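Local coordinates for protein L-Ala-D/L-Glu epimerase, a muconate lactonizing enzyme (Klebsiella pneumoniae subsp. pneumoniae MGH 78578, PDB 3FCP) that belongs to the muconate lactonizing enzyme branch of the enolase superfamily, pairing a capping N-terminal domain with a magnesium-binding barrel domain, at residues 63-72 and 102-110; 303-311 and 333-343. All coordinates share one frame; numbering follows the deposited sequence.

Contact 1: residues 63-72 and 102-110; sequences ESPEAISSAI and NTFAKSAIE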
loop_
_atom_site.group_PDB
_atom_site.type_symbol
_atom_site.label_atom_id
_atom_site.label_comp_id
_atom_site.label_asym_id
_atom_site.label_seq_id
_atom_site.Cartn_x
_atom_site.Cartn_y
_atom_site.Cartn_z
ATOM N N GLU A 63 -22.452 -4.737 -27.629
ATOM C CA GLU A 63 -22.495 -5.086 -29.049
ATOM C C GLU A 63 -23.748 -5.882 -29.410
ATOM O O GLU A 63 -23.928 -7.015 -28.969
ATOM C CB GLU A 63 -21.237 -5.884 -29.427
ATOM C CG GLU A 63 -19.931 -5.098 -29.259
ATOM C CD GLU A 63 -18.689 -5.906 -29.629
ATOM O OE1 GLU A 63 -18.614 -6.419 -30.768
ATOM O OE2 GLU A 63 -17.780 -6.015 -28.780
ATOM N N SER A 64 -24.614 -5.280 -30.217
ATOM C CA SER A 64 -25.853 -5.929 -30.636
ATOM C C SER A 64 -25.638 -6.694 -31.937
ATOM O O SER A 64 -24.630 -6.503 -32.619
ATOM C CB SER A 64 -26.939 -4.877 -30.859
ATOM O OG SER A 64 -26.595 -4.050 -31.960
ATOM N N PRO A 65 -26.582 -7.579 -32.297
ATOM C CA PRO A 65 -26.421 -8.328 -33.547
ATOM C C PRO A 65 -26.336 -7.393 -34.757
ATOM O O PRO A 65 -25.577 -7.646 -35.692
ATOM C CB PRO A 65 -27.667 -9.216 -33.582
ATOM C CG PRO A 65 -27.930 -9.485 -32.117
ATOM C CD PRO A 65 -27.709 -8.110 -31.502
ATOM N N GLU A 66 -27.108 -6.309 -34.747
ATOM C CA GLU A 66 -27.065 -5.397 -35.880
ATOM C C GLU A 66 -25.776 -4.562 -35.929
ATOM O O GLU A 66 -25.265 -4.274 -37.013
ATOM C CB GLU A 66 -28.311 -4.495 -35.911
ATOM C CG GLU A 66 -28.999 -4.262 -34.581
ATOM C CD GLU A 66 -29.756 -5.480 -34.073
ATOM O OE1 GLU A 66 -29.260 -6.133 -33.139
ATOM O OE2 GLU A 66 -30.844 -5.785 -34.606
ATOM N N ALA A 67 -25.236 -4.194 -34.771
ATOM C CA ALA A 67 -23.996 -3.417 -34.739
ATOM C C ALA A 67 -22.830 -4.329 -35.125
ATOM O O ALA A 67 -21.867 -3.897 -35.760
ATOM C CB ALA A 67 -23.764 -2.836 -33.347
ATOM N N ILE A 68 -22.922 -5.592 -34.722
ATOM C CA ILE A 68 -21.895 -6.570 -35.042
ATOM C C ILE A 68 -21.872 -6.755 -36.559
ATOM O O ILE A 68 -20.807 -6.750 -37.186
ATOM C CB ILE A 68 -22.190 -7.910 -34.335
ATOM C CG1 ILE A 68 -21.930 -7.753 -32.834
ATOM C CG2 ILE A 68 -21.331 -9.029 -34.928
ATOM C CD1 ILE A 68 -22.426 -8.914 -31.998
ATOM N N SER A 69 -23.058 -6.904 -37.144
ATOM C CA SER A 69 -23.194 -7.064 -38.590
ATOM C C SER A 69 -22.625 -5.824 -39.294
ATOM O O SER A 69 -21.913 -5.921 -40.297
ATOM C CB SER A 69 -24.676 -7.247 -38.944
ATOM O OG SER A 69 -24.875 -7.270 -40.340
ATOM N N SER A 70 -22.943 -4.657 -38.748
ATOM C CA SER A 70 -22.463 -3.390 -39.284
ATOM C C SER A 70 -20.933 -3.325 -39.272
ATOM O O SER A 70 -20.321 -2.926 -40.256
ATOM C CB SER A 70 -23.034 -2.232 -38.456
ATOM O OG SER A 70 -22.402 -1.009 -38.787
ATOM N N ALA A 71 -20.321 -3.713 -38.155
ATOM C CA ALA A 71 -18.862 -3.695 -38.040
ATOM C C ALA A 71 -18.233 -4.577 -39.121
ATOM O O ALA A 71 -17.250 -4.196 -39.750
ATOM C CB ALA A 71 -18.434 -4.175 -36.660
ATOM N N ILE A 72 -18.814 -5.751 -39.337
ATOM C CA ILE A 72 -18.303 -6.674 -40.344
ATOM C C ILE A 72 -18.451 -6.129 -41.765
ATOM O O ILE A 72 -17.493 -6.113 -42.538
ATOM C CB ILE A 72 -19.024 -8.037 -40.243
ATOM C CG1 ILE A 72 -18.655 -8.704 -38.916
ATOM C CG2 ILE A 72 -18.654 -8.926 -41.439
ATOM C CD1 ILE A 72 -19.475 -9.928 -38.578
ATOM N N ASN A 102 -15.239 -3.848 -30.473
ATOM C CA ASN A 102 -15.955 -4.681 -31.432
ATOM C C ASN A 102 -15.370 -6.092 -31.461
ATOM O O ASN A 102 -15.157 -6.669 -32.532
ATOM C CB ASN A 102 -15.884 -4.040 -32.819
ATOM C CG ASN A 102 -16.788 -2.826 -32.942
ATOM O OD1 ASN A 102 -17.955 -2.945 -33.320
ATOM N ND2 ASN A 102 -16.257 -1.651 -32.604
ATOM N N THR A 103 -15.117 -6.635 -30.272
ATOM C CA THR A 103 -14.543 -7.967 -30.127
ATOM C C THR A 103 -15.463 -9.085 -30.626
ATOM O O THR A 103 -14.990 -10.148 -31.037
ATOM C CB THR A 103 -14.163 -8.242 -28.648
ATOM O OG1 THR A 103 -15.326 -8.104 -27.820
ATOM C CG2 THR A 103 -13.093 -7.256 -28.176
ATOM N N PHE A 104 -16.774 -8.855 -30.575
ATOM C CA PHE A 104 -17.725 -9.857 -31.042
ATOM C C PHE A 104 -17.549 -10.034 -32.555
ATOM O O PHE A 104 -17.440 -11.158 -33.049
ATOM C CB PHE A 104 -19.167 -9.435 -30.719
ATOM C CG PHE A 104 -19.592 -9.746 -29.298
ATOM C CD1 PHE A 104 -20.683 -10.580 -29.053
ATOM C CD2 PHE A 104 -18.908 -9.203 -28.211
ATOM C CE1 PHE A 104 -21.090 -10.872 -27.741
ATOM C CE2 PHE A 104 -19.301 -9.485 -26.894
ATOM C CZ PHE A 104 -20.396 -10.322 -26.658
ATOM N N ALA A 105 -17.512 -8.919 -33.281
ATOM C CA ALA A 105 -17.319 -8.947 -34.729
ATOM C C ALA A 105 -15.953 -9.569 -35.054
ATOM O O ALA A 105 -15.841 -10.404 -35.944
ATOM C CB ALA A 105 -17.401 -7.532 -35.297
ATOM N N LYS A 106 -14.916 -9.155 -34.330
ATOM C CA LYS A 106 -13.576 -9.689 -34.555
ATOM C C LYS A 106 -13.529 -11.193 -34.305
ATOM O O LYS A 106 -12.845 -11.928 -35.016
ATOM C CB LYS A 106 -12.561 -8.985 -33.651
ATOM C CG LYS A 106 -12.325 -7.528 -34.012
ATOM C CD LYS A 106 -11.462 -6.819 -32.967
ATOM C CE LYS A 106 -11.193 -5.372 -33.365
ATOM N NZ LYS A 106 -10.513 -4.598 -32.276
ATOM N N SER A 107 -14.262 -11.656 -33.298
ATOM C CA SER A 107 -14.277 -13.079 -32.980
ATOM C C SER A 107 -14.861 -13.922 -34.121
ATOM O O SER A 107 -14.370 -15.017 -34.404
ATOM C CB SER A 107 -15.075 -13.323 -31.701
ATOM O OG SER A 107 -15.253 -14.709 -31.489
ATOM N N ALA A 108 -15.913 -13.421 -34.760
ATOM C CA ALA A 108 -16.528 -14.141 -35.877
ATOM C C ALA A 108 -15.517 -14.254 -37.017
ATOM O O ALA A 108 -15.369 -15.313 -37.628
ATOM C CB ALA A 108 -17.788 -13.411 -36.356
ATOM N N ILE A 109 -14.817 -13.159 -37.296
ATOM C CA ILE A 109 -13.814 -13.139 -38.358
ATOM C C ILE A 109 -12.610 -14.032 -38.040
ATOM O O ILE A 109 -12.133 -14.780 -38.900
ATOM C CB ILE A 109 -13.295 -11.697 -38.610
ATOM C CG1 ILE A 109 -14.436 -10.811 -39.122
ATOM C CG2 ILE A 109 -12.128 -11.729 -39.598
ATOM C CD1 ILE A 109 -15.048 -11.281 -40.436
ATOM N N GLU A 110 -12.107 -13.946 -36.812
ATOM C CA GLU A 110 -10.955 -14.755 -36.419
ATOM C C GLU A 110 -11.318 -16.230 -36.511
ATOM O O GLU A 110 -10.505 -17.061 -36.925
ATOM C CB GLU A 110 -10.510 -14.415 -34.989
ATOM C CG GLU A 110 -9.204 -15.075 -34.595
ATOM C CD GLU A 110 -8.744 -14.700 -33.196
ATOM O OE1 GLU A 110 -9.067 -15.431 -32.239
ATOM O OE2 GLU A 110 -8.061 -13.668 -33.059
HETATM O O HOH W 1 -17.171 -2.746 -28.721
HETATM O O HOH W 2 -19.761 -4.798 -33.090
HETATM O O HOH W 3 -19.818 -1.791 -34.615
#
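With CG of Glu63 anti to its own carbonyl carbon (chi1 -63°) and the chain extended beyond CG, the carboxylate reaches the first turn of helix 103-121, in the helical part of the enolase-type N-terminal domain. There OE1 accepts from Phe104 N at 3.1 Å, on its syn side but tilted out of the carboxylate plane; the N-H...O angle of 138° makes the bond distinctly bent. The carboxylate thus sits where the helix dipole would tend to stabilise its negative charge. It also lies obliquely beside the Phe104 ring, the two planes 66° apart, with OE2 3.4 Å from Phe104 CD2.

Behind this polar end the axes of segments 65-72 and 103-110 approach to 8.7 Å, and the helices meet with two alanines at the crossing, flanked by Ile68 and Ile72. Ala71 CB and Ala105 CB are 3.8 Å apart, while Ile72 CG1 packs on the same Ala105 methyl. Ile68 turns its CD1 onto Phe104 CB at 3.5 Å, and strand 33-42 covers Ile68 and Ile72 through Val36. In the side-chain amide of Asn102, ND2 donates to Lys100 O of its own chain and to Val62 O of the second subunit. A water accepts from the backbone Asn102 N at 2.8 Å and donates a weak bond to Glu63 OE2.

Contact 2: residues 303-311 and 333-343; sequences MLEGTVGTV and LLKDDIVSVPL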
loop_
_atom_site.group_PDB
_atom_site.type_symbol
_atom_site.label_atom_id
_atom_site.label_comp_id
_atom_site.label_asym_id
_atom_site.label_seq_id
_atom_site.Cartn_x
_atom_site.Cartn_y
_atom_site.Cartn_z
ATOM N N MET A 303 -21.781 -17.151 -24.825
ATOM C CA MET A 303 -22.700 -16.040 -25.018
ATOM C C MET A 303 -23.949 -16.694 -25.628
ATOM O O MET A 303 -24.788 -16.040 -26.258
ATOM C CB MET A 303 -22.109 -14.995 -25.971
ATOM C CG MET A 303 -20.999 -14.119 -25.367
ATOM S SD MET A 303 -21.417 -13.215 -23.847
ATOM C CE MET A 303 -22.759 -12.250 -24.366
ATOM N N LEU A 304 -24.052 -18.002 -25.400
ATOM C CA LEU A 304 -25.142 -18.837 -25.905
ATOM C C LEU A 304 -25.098 -18.934 -27.432
ATOM O O LEU A 304 -26.110 -18.777 -28.113
ATOM C CB LEU A 304 -26.507 -18.314 -25.428
ATOM C CG LEU A 304 -26.741 -18.382 -23.911
ATOM C CD1 LEU A 304 -28.166 -17.942 -23.573
ATOM C CD2 LEU A 304 -26.508 -19.797 -23.424
ATOM N N GLU A 305 -23.901 -19.186 -27.956
ATOM C CA GLU A 305 -23.691 -19.334 -29.390
ATOM C C GLU A 305 -24.350 -20.611 -29.898
ATOM O O GLU A 305 -24.610 -21.537 -29.125
ATOM C CB GLU A 305 -22.190 -19.448 -29.708
ATOM C CG GLU A 305 -21.345 -18.191 -29.550
ATOM C CD GLU A 305 -20.924 -17.903 -28.119
ATOM O OE1 GLU A 305 -21.121 -18.760 -27.228
ATOM O OE2 GLU A 305 -20.378 -16.806 -27.892
ATOM N N GLY A 306 -24.611 -20.651 -31.205
ATOM C CA GLY A 306 -25.156 -21.843 -31.820
ATOM C C GLY A 306 -23.978 -22.794 -31.990
ATOM O O GLY A 306 -22.954 -22.628 -31.324
ATOM N N THR A 307 -24.092 -23.764 -32.891
ATOM C CA THR A 307 -23.027 -24.734 -33.105
ATOM C C THR A 307 -21.689 -24.169 -33.599
ATOM O O THR A 307 -20.634 -24.613 -33.150
ATOM C CB THR A 307 -23.484 -25.847 -34.078
ATOM O OG1 THR A 307 -24.601 -26.542 -33.508
ATOM C CG2 THR A 307 -22.354 -26.844 -34.333
ATOM N N VAL A 308 -21.720 -23.201 -34.512
ATOM C CA VAL A 308 -20.472 -22.637 -35.030
ATOM C C VAL A 308 -19.639 -21.954 -33.941
ATOM O O VAL A 308 -18.482 -22.318 -33.717
ATOM C CB VAL A 308 -20.739 -21.629 -36.171
ATOM C CG1 VAL A 308 -19.424 -20.991 -36.615
ATOM C CG2 VAL A 308 -21.399 -22.350 -37.369
ATOM N N GLY A 309 -20.237 -20.973 -33.267
ATOM C CA GLY A 309 -19.539 -20.254 -32.214
ATOM C C GLY A 309 -19.175 -21.143 -31.037
ATOM O O GLY A 309 -18.151 -20.943 -30.377
ATOM N N THR A 310 -20.022 -22.129 -30.763
ATOM C CA THR A 310 -19.770 -23.047 -29.669
ATOM C C THR A 310 -18.568 -23.931 -29.958
ATOM O O THR A 310 -17.686 -24.057 -29.112
ATOM C CB THR A 310 -21.010 -23.914 -29.383
ATOM O OG1 THR A 310 -22.039 -23.087 -28.829
ATOM C CG2 THR A 310 -20.680 -25.032 -28.403
ATOM N N VAL A 311 -18.502 -24.527 -31.148
ATOM C CA VAL A 311 -17.362 -25.396 -31.453
ATOM C C VAL A 311 -16.078 -24.564 -31.559
ATOM O O VAL A 311 -15.000 -25.020 -31.179
ATOM C CB VAL A 311 -17.579 -26.225 -32.765
ATOM C CG1 VAL A 311 -17.425 -25.347 -33.996
ATOM C CG2 VAL A 311 -16.585 -27.379 -32.812
ATOM N N LEU A 333 -30.149 -25.303 -26.663
ATOM C CA LEU A 333 -31.292 -24.433 -26.394
ATOM C C LEU A 333 -32.066 -24.113 -27.672
ATOM O O LEU A 333 -33.132 -23.502 -27.622
ATOM C CB LEU A 333 -30.832 -23.111 -25.774
ATOM C CG LEU A 333 -30.097 -23.119 -24.435
ATOM C CD1 LEU A 333 -29.692 -21.693 -24.085
ATOM C CD2 LEU A 333 -30.983 -23.717 -23.351
ATOM N N LEU A 334 -31.529 -24.525 -28.813
ATOM C CA LEU A 334 -32.161 -24.234 -30.095
ATOM C C LEU A 334 -32.930 -25.413 -30.677
ATOM O O LEU A 334 -32.545 -26.569 -30.495
ATOM C CB LEU A 334 -31.096 -23.794 -31.103
ATOM C CG LEU A 334 -30.083 -22.737 -30.651
ATOM C CD1 LEU A 334 -28.979 -22.653 -31.688
ATOM C CD2 LEU A 334 -30.755 -21.383 -30.459
ATOM N N LYS A 335 -34.018 -25.113 -31.383
ATOM C CA LYS A 335 -34.812 -26.156 -32.018
ATOM C C LYS A 335 -34.208 -26.481 -33.381
ATOM O O LYS A 335 -34.483 -27.530 -33.960
ATOM C CB LYS A 335 -36.265 -25.705 -32.176
ATOM C CG LYS A 335 -36.954 -25.424 -30.854
ATOM C CD LYS A 335 -38.419 -25.847 -30.874
ATOM C CE LYS A 335 -39.221 -25.072 -31.908
ATOM N NZ LYS A 335 -40.639 -25.537 -31.967
ATOM N N ASP A 336 -33.376 -25.572 -33.885
ATOM C CA ASP A 336 -32.711 -25.760 -35.174
ATOM C C ASP A 336 -31.486 -24.844 -35.234
ATOM O O ASP A 336 -31.401 -23.865 -34.496
ATOM C CB ASP A 336 -33.668 -25.422 -36.327
ATOM C CG ASP A 336 -33.362 -26.212 -37.598
ATOM O OD1 ASP A 336 -34.038 -25.979 -38.625
ATOM O OD2 ASP A 336 -32.455 -27.070 -37.576
ATOM N N ASP A 337 -30.541 -25.166 -36.111
ATOM C CA ASP A 337 -29.322 -24.375 -36.259
ATOM C C ASP A 337 -29.040 -24.235 -37.758
ATOM O O ASP A 337 -29.797 -24.747 -38.584
ATOM C CB ASP A 337 -28.148 -25.090 -35.579
ATOM C CG ASP A 337 -27.053 -24.128 -35.115
ATOM O OD1 ASP A 337 -26.822 -23.091 -35.779
ATOM O OD2 ASP A 337 -26.413 -24.425 -34.085
ATOM N N ILE A 338 -27.951 -23.558 -38.110
ATOM C CA ILE A 338 -27.612 -23.381 -39.515
ATOM C C ILE A 338 -26.468 -24.277 -40.000
ATOM O O ILE A 338 -25.879 -24.016 -41.049
ATOM C CB ILE A 338 -27.292 -21.890 -39.843
ATOM C CG1 ILE A 338 -26.384 -21.279 -38.769
ATOM C CG2 ILE A 338 -28.587 -21.089 -39.949
ATOM C CD1 ILE A 338 -24.958 -21.784 -38.799
ATOM N N VAL A 339 -26.157 -25.329 -39.242
ATOM C CA VAL A 339 -25.103 -26.264 -39.639
ATOM C C VAL A 339 -25.735 -27.544 -40.192
ATOM O O VAL A 339 -26.885 -27.861 -39.891
ATOM C CB VAL A 339 -24.161 -26.651 -38.452
ATOM C CG1 VAL A 339 -23.402 -25.424 -37.965
ATOM C CG2 VAL A 339 -24.965 -27.277 -37.308
ATOM N N SER A 340 -24.982 -28.278 -41.000
ATOM C CA SER A 340 -25.496 -29.512 -41.571
ATOM C C SER A 340 -25.554 -30.615 -40.515
ATOM O O SER A 340 -26.520 -31.381 -40.467
ATOM C CB SER A 340 -24.621 -29.955 -42.748
ATOM O OG SER A 340 -23.294 -30.196 -42.330
ATOM N N VAL A 341 -24.533 -30.678 -39.663
ATOM C CA VAL A 341 -24.460 -31.690 -38.607
ATOM C C VAL A 341 -24.089 -31.073 -37.249
ATOM O O VAL A 341 -23.033 -30.452 -37.102
ATOM C CB VAL A 341 -23.423 -32.778 -38.960
ATOM C CG1 VAL A 341 -23.349 -33.818 -37.847
ATOM C CG2 VAL A 341 -23.790 -33.432 -40.281
ATOM N N PRO A 342 -24.956 -31.244 -36.239
ATOM C CA PRO A 342 -24.702 -30.695 -34.903
ATOM C C PRO A 342 -23.653 -31.487 -34.125
ATOM O O PRO A 342 -23.275 -32.591 -34.520
ATOM C CB PRO A 342 -26.071 -30.769 -34.244
ATOM C CG PRO A 342 -26.618 -32.047 -34.812
ATOM C CD PRO A 342 -26.260 -31.933 -36.283
ATOM N N LEU A 343 -23.181 -30.905 -33.025
ATOM C CA LEU A 343 -22.193 -31.550 -32.165
ATOM C C LEU A 343 -22.898 -32.642 -31.368
ATOM O O LEU A 343 -24.108 -32.581 -31.163
ATOM C CB LEU A 343 -21.601 -30.532 -31.185
ATOM C CG LEU A 343 -20.851 -29.336 -31.774
ATOM C CD1 LEU A 343 -20.574 -28.320 -30.676
ATOM C CD2 LEU A 343 -19.565 -29.811 -32.411
HETATM O O HOH W 4 -24.293 -28.660 -32.040
HETATM O O HOH W 5 -24.196 -21.880 -35.443
#
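Asp337 OD2 is gripped twice by Thr307, the first residue of helix 307-317, which follows the last parallel strand of the enolase-type barrel domain. Thr307 N donates to its syn lone pair at 2.7 Å in a nearly straight bond (161°), whereas Thr307 OG1, 2.8 Å from OD2, donates from above the carboxylate plane. An aspartate from the loop 333-343 therefore closes the helix N-terminus, where its charge is probably stabilised by the helix dipole. Swung to -153° in chi1, roughly anti to the backbone N, the carboxylate reaches Thr307 with OD2 while OD1 accepts from Ile338 N on its anti side, so both oxygens are held and the carboxylate's rotation is restrained. A water extends the grip by donating to OD1 and accepting from Val308 N.

Around this polar centre the loop lays aliphatic groups along the start of the helix. Val339 packs there with CG2 against Thr307 CB and CG1 3.7 Å from Val308 CG2, the two valines running past each other in opposite directions. Leu343 reaches from Thr307 CG2, met by its CG, to Thr310 CG2, met by CD1, and Val311 CG2, 3.9 Å from its CD2. Farther back, Leu304 CD2 meets Leu333 CD1. Strands of the N-terminal domain border the contact, Glu51 accepting from Gly306 N and Gly309 N and Ile37 touching Ile338. A second water joins loop and helix, donating to Thr307 OG1 at 2.6 Å and accepting from Leu343 N at 2.7 Å.

Overall arrangement
Contact 1 closes before contact 2 opens along the chain, and the two belong to different domains: helices 65-80 and 103-121 of the N-terminal domain, then helix 307-317 and the loop before strand 345-346 in the barrel domain. Their centres are about 18 Å apart. The three-stranded sheet of the N-terminal domain borders both, strand 33-42 touching each contact. They also meet directly, Phe104 CZ lying 3.8 Å from Met303 CE, so a helix of the N-terminal domain touches the loop that leads into helix 307-317. The side chains of Phe104 and Leu304 each lie about 10 Å from a bound magnesium ion, whose site is formed by Asn201, Asp250 and Glu251, residues outside both contacts.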